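Local coordinates for protein methylenetetrahydrofolate--tRNA-(uracil-5-)-methyltransferase TrmFO (Thermus thermophilus, PDB 3G5S) that uses FAD and methylenetetrahydrofolate to methylate C5 of uridine 54 in tRNA, making the 5-methyluridine of that position, at residues D158-P162 with G276-G280; L203-H209 with G280-E285. One frame throughout, in Å; residues are numbered along the deposited sequence. Where two conformers were deposited one is given.

Contact 1 (D158-P162 with G276-G280); sequences DAASP and GFQTG. With GSH (glutathione), chain C.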
loop_
_atom_site.group_PDB
_atom_site.type_symbol
_atom_site.label_atom_id
_atom_site.label_comp_id
_atom_site.label_asym_id
_atom_site.label_seq_id
_atom_site.Cartn_x
_atom_site.Cartn_y
_atom_site.Cartn_z
ATOM N N ASP A 158 6.698 7.440 -5.506
ATOM C CA ASP A 158 7.048 6.214 -4.761
ATOM C C ASP A 158 8.377 5.501 -5.101
ATOM O O ASP A 158 9.188 5.245 -4.210
ATOM C CB ASP A 158 5.880 5.219 -4.718
ATOM C CG ASP A 158 5.201 5.042 -6.056
ATOM O OD1 ASP A 158 5.844 5.280 -7.103
ATOM O OD2 ASP A 158 4.016 4.646 -6.052
ATOM N N ALA A 159 8.595 5.165 -6.368
ATOM C CA ALA A 159 9.857 4.547 -6.777
ATOM C C ALA A 159 10.171 3.285 -5.969
ATOM O O ALA A 159 11.258 3.132 -5.424
ATOM C CB ALA A 159 11.004 5.546 -6.675
ATOM N N ALA A 160 9.207 2.387 -5.903
ATOM C CA ALA A 160 9.344 1.137 -5.184
ATOM C C ALA A 160 10.084 0.097 -6.006
ATOM O O ALA A 160 9.888 -0.012 -7.211
ATOM C CB ALA A 160 7.981 0.618 -4.798
ATOM N N SER A 161 10.927 -0.668 -5.326
ATOM C CA SER A 161 11.523 -1.836 -5.938
ATOM C C SER A 161 10.708 -3.075 -5.554
ATOM O O SER A 161 9.880 -3.037 -4.644
ATOM C CB SER A 161 12.969 -1.988 -5.493
ATOM O OG SER A 161 13.012 -2.346 -4.131
ATOM N N PRO A 162 10.922 -4.180 -6.266
ATOM C CA PRO A 162 10.184 -5.398 -5.921
ATOM C C PRO A 162 10.580 -5.945 -4.552
ATOM O O PRO A 162 11.729 -5.801 -4.126
ATOM C CB PRO A 162 10.621 -6.391 -7.006
ATOM C CG PRO A 162 11.209 -5.553 -8.092
ATOM C CD PRO A 162 11.806 -4.372 -7.429
ATOM N N GLY A 276 17.699 -0.521 -4.654
ATOM C CA GLY A 276 18.046 0.259 -5.825
ATOM C C GLY A 276 17.411 -0.232 -7.113
ATOM O O GLY A 276 17.862 0.128 -8.199
ATOM N N PHE A 277 16.353 -1.036 -6.992
ATOM C CA PHE A 277 15.671 -1.599 -8.156
ATOM C C PHE A 277 14.309 -0.973 -8.430
ATOM O O PHE A 277 13.384 -1.631 -8.890
ATOM C CB PHE A 277 15.617 -3.131 -8.078
ATOM C CG PHE A 277 16.834 -3.778 -8.666
ATOM C CD1 PHE A 277 18.040 -3.785 -7.982
ATOM C CD2 PHE A 277 16.799 -4.313 -9.942
ATOM C CE1 PHE A 277 19.176 -4.345 -8.556
ATOM C CE2 PHE A 277 17.927 -4.868 -10.513
ATOM C CZ PHE A 277 19.115 -4.889 -9.822
ATOM N N GLN A 278 14.204 0.322 -8.159
ATOM C CA GLN A 278 13.034 1.074 -8.581
ATOM C C GLN A 278 12.796 0.813 -10.064
ATOM O O GLN A 278 13.735 0.779 -10.862
ATOM C CB GLN A 278 13.223 2.572 -8.318
ATOM C CG GLN A 278 14.343 3.229 -9.120
ATOM C CD GLN A 278 15.731 3.020 -8.523
ATOM O OE1 GLN A 278 15.879 2.507 -7.411
ATOM N NE2 GLN A 278 16.761 3.437 -9.264
ATOM N N THR A 279 11.537 0.619 -10.435
ATOM C CA THR A 279 11.235 0.173 -11.785
ATOM C C THR A 279 9.808 0.491 -12.189
ATOM O O THR A 279 8.913 0.563 -11.342
ATOM C CB THR A 279 11.467 -1.345 -11.924
ATOM O OG1 THR A 279 11.207 -1.751 -13.270
ATOM C CG2 THR A 279 10.545 -2.122 -10.992
ATOM N N GLY A 280 9.611 0.677 -13.492
ATOM C CA GLY A 280 8.290 0.842 -14.062
ATOM C C GLY A 280 7.924 -0.303 -14.986
ATOM O O GLY A 280 6.979 -0.202 -15.760
HETATM N N1 GSH C . 9.699 7.623 -2.419
HETATM C CA1 GSH C . 10.405 8.073 -1.234
HETATM C C1 GSH C . 11.005 9.461 -1.393
HETATM O O11 GSH C . 10.713 10.188 -2.546
HETATM O O12 GSH C . 11.455 10.013 -0.442
HETATM C CB1 GSH C . 11.407 7.059 -0.689
HETATM C CG1 GSH C . 12.794 7.027 -1.319
HETATM C CD1 GSH C . 12.931 6.505 -2.747
HETATM O OE1 GSH C . 11.993 6.321 -3.455
HETATM N N2 GSH C . 14.259 6.216 -3.208
HETATM C CA2 GSH C . 14.472 5.623 -4.490
HETATM C C2 GSH C . 14.865 4.152 -4.391
HETATM O O2 GSH C . 15.996 3.847 -4.205
HETATM C CB2 GSH C . 15.520 6.461 -5.205
HETATM S SG2 GSH C . 15.818 6.079 -6.944
HETATM N N3 GSH C . 13.953 3.191 -4.979
HETATM C CA3 GSH C . 14.349 1.802 -5.076
HETATM C C3 GSH C . 14.306 1.046 -3.756
HETATM O O31 GSH C . 15.084 0.184 -3.490
HETATM O O32 GSH C . 13.503 1.596 -2.777
#
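Two loops line part of the glutathione pocket, 158-162 leading into strand 163-165 and the loop 276-280 that follows strand 271-274; their CA atoms come nearest at S161 and Q278. Backbone against backbone, CA of Q278 directs its hydrogen at O of A160, CA to O 3.6 Å and nearly straight at 167°. One residue on, S161 packs CB against the carbonyl carbon C of F277 at 3.4 Å, and the ring carbon CD of P162 sits beside CB of F277. OG of S161, held between its backbone N and carbonyl carbon (chi1 70°), has its hydrogen-bond partner in L274 O. Each loop then gives the tripeptide a backbone group: A159 O accepts from GSH N3 at 2.7 Å, and G276 N donates to GSH O31 at 2.9 Å. D158 O takes the ligand's N1 at 3.0 Å. D158, A159 and S161 each have a second conformer; their contacts hold for the one described. Q278 folds back at chi2 (-81°), which lays its amide carbon CD 3.4 Å from GSH SG2, while NE2 is held by V224 O. With an alanine in its place, V224 O would probably lose its amide donor and a gap is likely to open beside SG2. Backbone carbonyls thus meet the ligand's amine and amide nitrogens, and a backbone N-H its carboxylate, in a glutathione pocket built from loops of the antiparallel sheet.

Contact 2 (L203-H209 with G280-E285); sequences LLEAQRH and GLKWPE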
loop_
_atom_site.group_PDB
_atom_site.type_symbol
_atom_site.label_atom_id
_atom_site.label_comp_id
_atom_site.label_asym_id
_atom_site.label_seq_id
_atom_site.Cartn_x
_atom_site.Cartn_y
_atom_site.Cartn_z
ATOM N N LEU A 203 17.027 -6.571 -19.481
ATOM C CA LEU A 203 16.476 -5.286 -19.061
ATOM C C LEU A 203 16.242 -4.356 -20.245
ATOM O O LEU A 203 15.278 -3.591 -20.263
ATOM C CB LEU A 203 17.403 -4.602 -18.057
ATOM C CG LEU A 203 17.286 -5.051 -16.603
ATOM C CD1 LEU A 203 18.405 -4.432 -15.782
ATOM C CD2 LEU A 203 15.921 -4.678 -16.027
ATOM N N LEU A 204 17.133 -4.411 -21.228
ATOM C CA LEU A 204 17.029 -3.522 -22.381
ATOM C C LEU A 204 15.701 -3.704 -23.112
ATOM O O LEU A 204 15.111 -2.736 -23.591
ATOM C CB LEU A 204 18.197 -3.742 -23.350
ATOM C CG LEU A 204 19.593 -3.377 -22.842
ATOM C CD1 LEU A 204 20.641 -3.681 -23.907
ATOM C CD2 LEU A 204 19.655 -1.917 -22.430
ATOM N N GLU A 205 15.225 -4.943 -23.172
ATOM C CA GLU A 205 14.076 -5.277 -24.006
ATOM C C GLU A 205 12.763 -5.460 -23.246
ATOM O O GLU A 205 11.694 -5.537 -23.854
ATOM C CB GLU A 205 14.372 -6.542 -24.812
ATOM C CG GLU A 205 15.541 -6.408 -25.774
ATOM C CD GLU A 205 15.856 -7.708 -26.488
ATOM O OE1 GLU A 205 15.387 -8.771 -26.026
ATOM O OE2 GLU A 205 16.573 -7.669 -27.509
ATOM N N ALA A 206 12.842 -5.538 -21.923
ATOM C CA ALA A 206 11.666 -5.826 -21.108
ATOM C C ALA A 206 10.547 -4.802 -21.297
ATOM O O ALA A 206 10.804 -3.606 -21.432
ATOM C CB ALA A 206 12.057 -5.917 -19.649
ATOM N N GLN A 207 9.304 -5.277 -21.296
ATOM C CA GLN A 207 8.150 -4.397 -21.453
ATOM C C GLN A 207 7.917 -3.548 -20.206
ATOM O O GLN A 207 7.951 -4.046 -19.079
ATOM C CB GLN A 207 6.892 -5.204 -21.790
ATOM C CG GLN A 207 6.906 -5.823 -23.179
ATOM C CD GLN A 207 5.527 -6.259 -23.635
ATOM O OE1 GLN A 207 4.627 -6.472 -22.822
ATOM N NE2 GLN A 207 5.353 -6.390 -24.946
ATOM N N ARG A 208 7.680 -2.257 -20.414
ATOM C CA ARG A 208 7.481 -1.339 -19.300
ATOM C C ARG A 208 6.198 -0.532 -19.448
ATOM O O ARG A 208 5.702 -0.330 -20.557
ATOM C CB ARG A 208 8.680 -0.399 -19.171
ATOM C CG ARG A 208 8.921 0.463 -20.396
ATOM C CD ARG A 208 10.406 0.666 -20.627
ATOM N NE ARG A 208 11.086 -0.608 -20.853
ATOM C CZ ARG A 208 12.405 -0.770 -20.815
ATOM N NH1 ARG A 208 13.193 0.264 -20.557
ATOM N NH2 ARG A 208 12.936 -1.966 -21.028
ATOM N N HIS A 209 5.663 -0.075 -18.320
ATOM C CA HIS A 209 4.481 0.777 -18.331
ATOM C C HIS A 209 4.833 2.165 -18.836
ATOM O O HIS A 209 5.976 2.610 -18.725
ATOM C CB HIS A 209 3.869 0.882 -16.933
ATOM C CG HIS A 209 3.301 -0.403 -16.422
ATOM N ND1 HIS A 209 2.149 -0.963 -16.931
ATOM C CD2 HIS A 209 3.721 -1.234 -15.439
ATOM C CE1 HIS A 209 1.887 -2.087 -16.289
ATOM N NE2 HIS A 209 2.825 -2.274 -15.377
ATOM N N GLY A 280 9.611 0.677 -13.492
ATOM C CA GLY A 280 8.290 0.842 -14.062
ATOM C C GLY A 280 7.924 -0.303 -14.986
ATOM O O GLY A 280 6.979 -0.202 -15.760
ATOM N N LEU A 281 8.678 -1.393 -14.911
ATOM C CA LEU A 281 8.418 -2.552 -15.758
ATOM C C LEU A 281 7.060 -3.175 -15.465
ATOM O O LEU A 281 6.573 -3.122 -14.337
ATOM C CB LEU A 281 9.500 -3.604 -15.555
ATOM C CG LEU A 281 10.877 -3.279 -16.140
ATOM C CD1 LEU A 281 11.869 -4.374 -15.799
ATOM C CD2 LEU A 281 10.802 -3.072 -17.651
ATOM N N LYS A 282 6.455 -3.776 -16.482
ATOM C CA LYS A 282 5.237 -4.550 -16.274
ATOM C C LYS A 282 5.548 -5.692 -15.323
ATOM O O LYS A 282 6.661 -6.210 -15.305
ATOM C CB LYS A 282 4.698 -5.082 -17.601
ATOM C CG LYS A 282 4.386 -3.984 -18.596
ATOM C CD LYS A 282 3.559 -4.493 -19.758
ATOM C CE LYS A 282 3.258 -3.365 -20.730
ATOM N NZ LYS A 282 2.181 -3.722 -21.695
ATOM N N TRP A 283 4.565 -6.084 -14.527
ATOM C CA TRP A 283 4.823 -7.026 -13.451
ATOM C C TRP A 283 5.317 -8.405 -13.932
ATOM O O TRP A 283 6.253 -8.947 -13.355
ATOM C CB TRP A 283 3.616 -7.079 -12.508
ATOM C CG TRP A 283 3.405 -5.746 -11.805
ATOM C CD1 TRP A 283 4.084 -4.579 -12.038
ATOM C CD2 TRP A 283 2.443 -5.448 -10.788
ATOM N NE1 TRP A 283 3.618 -3.583 -11.214
ATOM C CE2 TRP A 283 2.611 -4.089 -10.440
ATOM C CE3 TRP A 283 1.466 -6.197 -10.132
ATOM C CZ2 TRP A 283 1.838 -3.470 -9.461
ATOM C CZ3 TRP A 283 0.699 -5.575 -9.161
ATOM C CH2 TRP A 283 0.888 -4.227 -8.838
ATOM N N PRO A 284 4.722 -8.964 -15.004
ATOM C CA PRO A 284 5.261 -10.251 -15.469
ATOM C C PRO A 284 6.717 -10.144 -15.919
ATOM O O PRO A 284 7.479 -11.103 -15.785
ATOM C CB PRO A 284 4.357 -10.599 -16.656
ATOM C CG PRO A 284 3.060 -9.901 -16.347
ATOM C CD PRO A 284 3.473 -8.606 -15.699
ATOM N N GLU A 285 7.104 -8.987 -16.444
ATOM C CA GLU A 285 8.497 -8.775 -16.826
ATOM C C GLU A 285 9.404 -8.699 -15.604
ATOM O O GLU A 285 10.509 -9.233 -15.613
ATOM C CB GLU A 285 8.652 -7.518 -17.679
ATOM C CG GLU A 285 7.939 -7.601 -19.017
ATOM C CD GLU A 285 8.589 -8.587 -19.981
ATOM O OE1 GLU A 285 8.550 -9.814 -19.735
ATOM O OE2 GLU A 285 9.141 -8.126 -20.996
HETATM O O HOH W 1 1.947 -4.985 -15.019
#
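Backbone hydrogen bonds pair R208 with L281 in a single isolated beta bridge: H209 N donates to G280 O at 2.9 Å, and K282 N to Q207 O at 3.0 Å. A side chain adds a third bond. E285, bent at chi2 (-70°), turns its carboxylate back so that the anti lone pair of OE2 receives Q207 N at 2.9 Å, almost straight at 172°; its OE1 is engaged by R288 in a salt bridge. Apolar contact centres on L281, whose CD2 lies 3.7 Å from CB of A206 and also covers one face of the R208 guanidinium, while CD1 reaches CD2 of L203. That guanidinium grips A206 O side-on with NE and NH2, the acceptor lying in its plane, and NH2 also bonds L203 O, consistent with a firmly held turn where the helix ends. Aromatic contacts gather at H209. CG of K282 sits over the centre of the imidazole, 4.0 Å from its centroid, in a CH-pi contact, and H209 and W283 form an offset edge-to-face pair, the edge of H209 toward the face of W283, planes at 88°. A water joins H209 NE2 to W283 N. The bridge joins the loop that follows helix 193-205 to the lead-in of helix 283-290, with helix 226-231 packed against L203 and L281 and W283 stacked on Y304.

From the N terminus, the chain passes the loop 158-162 just before strand 163-165, then runs through helix 193-205 into 203-209. Beyond helix 226-231 and strands 258-264 and 271-274 it reaches 276-280, closing contact 1 over 113 intervening residues. It continues directly into 280-285, where helix 283-290 begins and contact 2 closes a loop of 70. The two loops cross rather than nest, because 203-209 lies inside the first and 281-285 lies beyond its end. G280 belongs to both contacts, whose centres are about 12 Å apart. One continuous segment, 276-285, therefore ties the antiparallel sheet and glutathione pocket to the end of helix 193-205 and the start of helix 283-290.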